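Local coordinates for protein cell division GTPase FtsZ, diverged (Clostridium botulinum C, PDB 3V3T) that belongs to the tubulin/FtsZ family of cytoskeletal proteins, as a diverged, TubZ-like relative of the bacterial cell-division protein FtsZ, at residues 12-15 with 16-20; 299-302 with 303-307; 255-258 with 259-262. The protein carries 1 engineered substitution. All blocks are in the same frame, centred on the assembly; numbering follows the deposited sequence.

Interaction 1: 12-15 with 16-20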
loop_
_atom_site.group_PDB
_atom_site.type_symbol
_atom_site.label_atom_id
_atom_site.label_comp_id
_atom_site.label_asym_id
_atom_site.label_seq_id
_atom_site.Cartn_x
_atom_site.Cartn_y
_atom_site.Cartn_z
ATOM N N ILE A 12 6.347 -4.581 -8.688
ATOM C CA ILE A 12 7.037 -4.236 -9.918
ATOM C C ILE A 12 8.319 -3.507 -9.557
ATOM O O ILE A 12 8.284 -2.427 -8.955
ATOM C CB ILE A 12 6.155 -3.342 -10.830
ATOM C CG1 ILE A 12 4.942 -4.138 -11.330
ATOM C CG2 ILE A 12 6.975 -2.773 -11.998
ATOM C CD1 ILE A 12 4.038 -3.377 -12.236
ATOM N N GLY A 13 9.451 -4.105 -9.918
ATOM C CA GLY A 13 10.746 -3.548 -9.565
ATOM C C GLY A 13 11.302 -4.106 -8.264
ATOM O O GLY A 13 10.659 -4.911 -7.584
ATOM N N GLN A 14 12.499 -3.660 -7.902
ATOM C CA GLN A 14 13.212 -4.227 -6.765
ATOM C C GLN A 14 12.502 -3.958 -5.422
ATOM O O GLN A 14 12.177 -4.892 -4.686
ATOM C CB GLN A 14 14.637 -3.680 -6.736
ATOM C CG GLN A 14 15.572 -4.438 -5.818
ATOM C CD GLN A 14 16.943 -3.783 -5.744
ATOM O OE1 GLN A 14 17.104 -2.701 -5.173
ATOM N NE2 GLN A 14 17.935 -4.436 -6.329
ATOM N N GLY A 15 12.261 -2.683 -5.116
ATOM C CA GLY A 15 11.673 -2.294 -3.844
ATOM C C GLY A 15 10.328 -2.948 -3.576
ATOM O O GLY A 15 10.107 -3.519 -2.510
ATOM N N GLY A 16 9.431 -2.889 -4.553
ATOM C CA GLY A 16 8.137 -3.539 -4.417
ATOM C C GLY A 16 8.261 -5.036 -4.190
ATOM O O GLY A 16 7.507 -5.638 -3.419
ATOM N N GLY A 17 9.221 -5.654 -4.863
ATOM C CA GLY A 17 9.397 -7.084 -4.720
ATOM C C GLY A 17 9.796 -7.416 -3.298
ATOM O O GLY A 17 9.329 -8.397 -2.714
ATOM N N ASN A 18 10.671 -6.595 -2.731
ATOM C CA ASN A 18 11.135 -6.817 -1.361
ATOM C C ASN A 18 9.994 -6.708 -0.363
ATOM O O ASN A 18 9.945 -7.440 0.627
ATOM C CB ASN A 18 12.267 -5.842 -1.014
ATOM C CG ASN A 18 13.563 -6.170 -1.763
ATOM O OD1 ASN A 18 13.760 -7.302 -2.223
ATOM N ND2 ASN A 18 14.439 -5.182 -1.899
ATOM N N ILE A 19 9.061 -5.805 -0.645
ATOM C CA ILE A 19 7.901 -5.627 0.206
ATOM C C ILE A 19 7.007 -6.855 0.190
ATOM O O ILE A 19 6.594 -7.354 1.237
ATOM C CB ILE A 19 7.105 -4.390 -0.213
ATOM C CG1 ILE A 19 7.879 -3.122 0.185
ATOM C CG2 ILE A 19 5.730 -4.403 0.444
ATOM C CD1 ILE A 19 7.372 -1.853 -0.456
ATOM N N VAL A 20 6.718 -7.358 -1.002
ATOM C CA VAL A 20 5.856 -8.528 -1.122
ATOM C C VAL A 20 6.545 -9.801 -0.650
ATOM O O VAL A 20 5.918 -10.649 -0.018
ATOM C CB VAL A 20 5.296 -8.662 -2.554
ATOM C CG1 VAL A 20 4.452 -9.937 -2.702
ATOM C CG2 VAL A 20 4.452 -7.443 -2.857
HETATM O O HOH W 1 9.579 -1.202 -7.124
#

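Interaction 2: 299-302 with 303-307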
loop_
_atom_site.group_PDB
_atom_site.type_symbol
_atom_site.label_atom_id
_atom_site.label_comp_id
_atom_site.label_asym_id
_atom_site.label_seq_id
_atom_site.Cartn_x
_atom_site.Cartn_y
_atom_site.Cartn_z
ATOM N N GLU A 299 9.510 20.619 -3.044
ATOM C CA GLU A 299 10.387 21.511 -2.296
ATOM C C GLU A 299 11.797 20.924 -2.182
ATOM O O GLU A 299 12.781 21.657 -2.182
ATOM C CB GLU A 299 9.811 21.794 -0.909
ATOM C CG GLU A 299 10.395 23.028 -0.240
ATOM C CD GLU A 299 9.466 23.614 0.809
ATOM O OE1 GLU A 299 8.472 22.940 1.173
ATOM O OE2 GLU A 299 9.723 24.750 1.264
ATOM N N ILE A 300 11.888 19.600 -2.079
ATOM C CA ILE A 300 13.181 18.933 -2.025
ATOM C C ILE A 300 13.902 19.093 -3.355
ATOM O O ILE A 300 15.095 19.394 -3.406
ATOM C CB ILE A 300 13.028 17.426 -1.752
ATOM C CG1 ILE A 300 12.196 17.177 -0.487
ATOM C CG2 ILE A 300 14.397 16.766 -1.686
ATOM C CD1 ILE A 300 12.782 17.796 0.755
ATOM N N ILE A 301 13.163 18.888 -4.436
ATOM C CA ILE A 301 13.718 19.009 -5.778
ATOM C C ILE A 301 14.235 20.420 -6.024
ATOM O O ILE A 301 15.351 20.599 -6.511
ATOM C CB ILE A 301 12.668 18.634 -6.842
ATOM C CG1 ILE A 301 12.392 17.134 -6.789
ATOM C CG2 ILE A 301 13.123 19.056 -8.231
ATOM C CD1 ILE A 301 11.090 16.726 -7.419
ATOM N N GLU A 302 13.429 21.420 -5.675
ATOM C CA GLU A 302 13.843 22.816 -5.807
ATOM C C GLU A 302 15.162 23.082 -5.089
ATOM O O GLU A 302 16.073 23.694 -5.651
ATOM C CB GLU A 302 12.781 23.763 -5.239
ATOM C CG GLU A 302 11.486 23.855 -6.030
ATOM C CD GLU A 302 10.486 24.805 -5.377
ATOM O OE1 GLU A 302 10.840 25.985 -5.154
ATOM O OE2 GLU A 302 9.351 24.370 -5.077
ATOM N N ASP A 303 15.254 22.626 -3.842
ATOM C CA ASP A 303 16.429 22.886 -3.016
ATOM C C ASP A 303 17.683 22.159 -3.507
ATOM O O ASP A 303 18.783 22.709 -3.452
ATOM C CB ASP A 303 16.142 22.544 -1.556
ATOM C CG ASP A 303 14.981 23.332 -1.001
ATOM O OD1 ASP A 303 14.712 24.430 -1.536
ATOM O OD2 ASP A 303 14.333 22.854 -0.044
ATOM N N LYS A 304 17.513 20.931 -3.986
ATOM C CA LYS A 304 18.638 20.171 -4.527
ATOM C C LYS A 304 19.082 20.706 -5.887
ATOM O O LYS A 304 20.244 20.545 -6.277
ATOM C CB LYS A 304 18.305 18.678 -4.608
ATOM C CG LYS A 304 18.717 17.902 -3.366
ATOM C CD LYS A 304 17.653 16.905 -2.940
ATOM C CE LYS A 304 17.955 16.319 -1.565
ATOM N NZ LYS A 304 19.094 15.364 -1.608
ATOM N N MET A 305 18.157 21.340 -6.604
ATOM C CA MET A 305 18.481 21.977 -7.880
ATOM C C MET A 305 19.234 23.277 -7.653
ATOM O O MET A 305 20.122 23.648 -8.430
ATOM C CB MET A 305 17.216 22.260 -8.683
ATOM C CG MET A 305 16.746 21.102 -9.533
ATOM S SD MET A 305 15.324 21.574 -10.526
ATOM C CE MET A 305 14.883 19.996 -11.252
ATOM N N LYS A 306 18.860 23.972 -6.585
ATOM C CA LYS A 306 19.547 25.182 -6.180
ATOM C C LYS A 306 21.023 24.856 -5.981
ATOM O O LYS A 306 21.901 25.565 -6.474
ATOM C CB LYS A 306 18.927 25.725 -4.893
ATOM C CG LYS A 306 19.268 27.172 -4.598
ATOM C CD LYS A 306 18.345 27.763 -3.547
ATOM C CE LYS A 306 18.700 29.221 -3.294
ATOM N NZ LYS A 306 17.809 29.853 -2.287
ATOM N N GLN A 307 21.285 23.755 -5.282
ATOM C CA GLN A 307 22.652 23.286 -5.057
ATOM C C GLN A 307 23.442 23.064 -6.353
ATOM O O GLN A 307 24.667 22.968 -6.319
ATOM C CB GLN A 307 22.660 22.000 -4.218
ATOM C CG GLN A 307 22.329 22.190 -2.737
ATOM C CD GLN A 307 22.314 20.873 -1.963
ATOM O OE1 GLN A 307 21.859 19.839 -2.469
ATOM N NE2 GLN A 307 22.818 20.905 -0.736
#

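Interaction 3: 255-258 with 259-262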
loop_
_atom_site.group_PDB
_atom_site.type_symbol
_atom_site.label_atom_id
_atom_site.label_comp_id
_atom_site.label_asym_id
_atom_site.label_seq_id
_atom_site.Cartn_x
_atom_site.Cartn_y
_atom_site.Cartn_z
ATOM N N VAL A 255 -12.737 -3.419 25.627
ATOM C CA VAL A 255 -13.719 -2.410 25.261
ATOM C C VAL A 255 -12.989 -1.085 25.177
ATOM O O VAL A 255 -12.179 -0.769 26.048
ATOM C CB VAL A 255 -14.819 -2.279 26.334
ATOM C CG1 VAL A 255 -15.590 -0.971 26.168
ATOM C CG2 VAL A 255 -15.749 -3.477 26.297
ATOM N N VAL A 256 -13.254 -0.315 24.127
ATOM C CA VAL A 256 -12.654 1.007 23.997
ATOM C C VAL A 256 -13.705 2.054 23.678
ATOM O O VAL A 256 -14.831 1.728 23.314
ATOM C CB VAL A 256 -11.552 1.039 22.923
ATOM C CG1 VAL A 256 -10.463 0.030 23.257
ATOM C CG2 VAL A 256 -12.144 0.770 21.539
ATOM N N ASP A 257 -13.326 3.315 23.824
ATOM C CA ASP A 257 -14.200 4.423 23.491
ATOM C C ASP A 257 -14.025 4.750 22.013
ATOM O O ASP A 257 -13.052 5.389 21.614
ATOM C CB ASP A 257 -13.842 5.634 24.350
ATOM C CG ASP A 257 -14.602 6.882 23.949
ATOM O OD1 ASP A 257 -15.586 6.762 23.193
ATOM O OD2 ASP A 257 -14.226 7.983 24.409
ATOM N N VAL A 258 -14.972 4.310 21.198
ATOM C CA VAL A 258 -14.864 4.468 19.752
ATOM C C VAL A 258 -14.926 5.930 19.321
ATOM O O VAL A 258 -14.366 6.300 18.293
ATOM C CB VAL A 258 -15.948 3.662 19.030
ATOM C CG1 VAL A 258 -16.231 4.258 17.673
ATOM C CG2 VAL A 258 -15.518 2.211 18.906
ATOM N N GLU A 259 -15.592 6.767 20.108
ATOM C CA GLU A 259 -15.662 8.188 19.777
ATOM C C GLU A 259 -14.307 8.885 19.945
ATOM O O GLU A 259 -14.010 9.851 19.249
ATOM C CB GLU A 259 -16.739 8.908 20.595
ATOM C CG GLU A 259 -17.358 10.086 19.854
ATOM C CD GLU A 259 -18.041 9.663 18.555
ATOM O OE1 GLU A 259 -18.526 8.508 18.475
ATOM O OE2 GLU A 259 -18.091 10.484 17.613
ATOM N N ALA A 260 -13.488 8.395 20.869
ATOM C CA ALA A 260 -12.160 8.960 21.070
ATOM C C ALA A 260 -11.190 8.557 19.957
ATOM O O ALA A 260 -10.267 9.294 19.637
ATOM C CB ALA A 260 -11.606 8.564 22.438
ATOM N N ILE A 261 -11.393 7.380 19.375
ATOM C CA ILE A 261 -10.550 6.934 18.275
ATOM C C ILE A 261 -10.841 7.778 17.053
ATOM O O ILE A 261 -9.927 8.219 16.369
ATOM C CB ILE A 261 -10.791 5.447 17.926
ATOM C CG1 ILE A 261 -10.335 4.543 19.077
ATOM C CG2 ILE A 261 -10.092 5.072 16.600
ATOM C CD1 ILE A 261 -10.611 3.082 18.848
ATOM N N LYS A 262 -12.124 7.988 16.778
ATOM C CA LYS A 262 -12.545 8.819 15.659
ATOM C C LYS A 262 -12.008 10.233 15.853
ATOM O O LYS A 262 -11.659 10.929 14.898
ATOM C CB LYS A 262 -14.072 8.836 15.569
ATOM C CG LYS A 262 -14.687 7.491 15.202
ATOM C CD LYS A 262 -16.205 7.528 15.288
ATOM C CE LYS A 262 -16.804 6.176 14.928
ATOM N NZ LYS A 262 -18.284 6.106 15.129
#

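Interaction 1: 12-15 with 16-20
The amides of Gln14 and Asn18, one helical turn apart, run side by side in the same direction with their planes only 19° apart. They meet loosely, through CG of Gln14 and ND2 of Asn18 at 4.1 Å. One face of the Asn18 amide is closed by the backbone: Gln14 O stands almost directly above its carbon, 3.5 Å from Asn18 CG. The first torsion of Asn18 (-71°) sets CG beside its own backbone N and hence back over the preceding turn. The far end of Gln14 has a separate anchor, NE2 being hydrogen-bonded to Asp41.

Beneath these side chains the helix starts. Gly13 is the N-cap, and its phi of 93° would press a side chain against the carbonyl of Ile12, so glycine suits it. Gly17 N bonds Gly13 O at 3.2 Å, Asn18 N bonds Gln14 O at 3.0 Å, and Ile19 N bonds Gly15 O at 3.1 Å. Gly16 N donates a hydrogen bond to a water at 3.1 Å, which in turn donates to Ile12 O, bridging the loop residue that follows strand 7-11 and the first turn of the helix. Gly15, Gly16 and Gly17 make that turn bare of side chains, as in the glycine-rich loop of this family. CG1 of Ile19 lies beside Gly15 O at 3.5 Å.

This is the glycine-rich turn after the first strand of the tubulin/FtsZ GTPase domain, within the beta-alpha-beta unit of strand 7-11, helix 14-26 and strand 31-36. Ile12 packs on Ile35, Phe94 and helix 101-117, Val20 meets strands 31-36 and 91-97, and Ile19 reaches Val95 as well as Asn176 and Phe179 of helix 172-187, whose Asn176 also touches Asn18.

Interaction 2: 299-302 with 303-307
Ile301 and Met305 point the same way from successive turns, and so do Ile300 with Lys304 and Glu299 with Asp303: three i to i+4 pairs at the end of the long C-terminal helix 291-306. Met305 is extended beyond CG, which carries Met305 CE alongside Ile301 CG2 at 3.6 Å. Such a flexible apolar chain suits the margin of a surface whose Ile300 and Ile301 sit on His139 of helix 136-152.

Lys304 lies along Ile300, its CD 3.5 Å from Ile300 CG2. Bends at chi2 (138°) and chi4 let the aliphatic part hug the isoleucine while NZ turns off to hydrogen-bond the carbonyl of Glu134.

On the exposed side the carboxylates of Glu299 and Asp303 are turned 52° apart, with Glu299 OE2 5.2 Å from Asp303 OD2; these like charges probably repel mildly. The pair comes closest elsewhere: chi1 of Asp303 (-59°) sets CG beside its backbone N and folds the carboxylate back, bringing Asp303 OD2 within 2.9 Å of Glu299 O. Both are acceptors, so the closeness is probably unfavourable. Backbone bonds keep the turns in step; Lys304 N, for instance, donates to Ile300 O at 2.9 Å.

Interaction 3: 255-258 with 259-262
Asp257 opens the helix by turning its carboxylate to the N-H of Glu259. Asp257 is the N-cap, and its OD1 accepts a weak capping bond from Glu259 N at 3.1 Å. CG stands anti to the backbone N (chi1 173°) and beside the carbonyl carbon, which sends the group forward along the chain to the helix start. Its other oxygen, OD2, lies 3.3 Å from Ala260 CB, and the small alanine fits under the carboxylate. The negative charge probably interacts favourably with the helix N-terminus, where an acidic Glu259 is likewise well placed.

Backbone bonds continue the turn. Asp257 O receives weak bonds from both Ala260 N, at 3.1 Å, and Ile261 N, so the first turn closes loosely. The next is firmer: Lys262 N reaches Val258 O at 3.2 Å with a nearly straight N-H angle of 168°.

Apolar contacts flank the cap. Val256 CG2 meets Ile261 CD1 at 3.9 Å, their side chains crossing at a slant; a contact between the residue before the N-cap and the fourth residue after it is a hydrophobic staple, and with the capping bond it marks the start of helix 258-265 of the C-terminal domain, and probably helps to define it. The staple faces inward, Ile261 also touching Leu228. Branched aliphatic residues suit this place, since both lie against Ile224 of helix 224-233.

The aliphatic part of Lys262 crosses Val258, with Val258 CG1 3.4 Å from Lys262 CE. The extended lysine passes across the valine methyl, its CG 3.3 Å from Val258 O. Val258 also packs on Ile250 and Lys273, while Lys262 runs past Thr271, Tyr267 and Pro268.

Overall arrangement
All three contacts are local, each within one helix or at its start, and they lie far apart in the single chain. Interaction 1 begins the first helix of the GTPase domain, interaction 3 starts a helix of the C-terminal domain, and interaction 2 lies at the end of the last helix, which packs on helix 136-152. Interactions 1 and 3 are on opposite sides of the chain's centre, with their own centres about 36 Å apart. Centres of interactions 1 and 2 are about 28 Å apart, those of 2 and 3 about 43 Å, and even the nearest atoms of any two stay about 19 Å or more from each other.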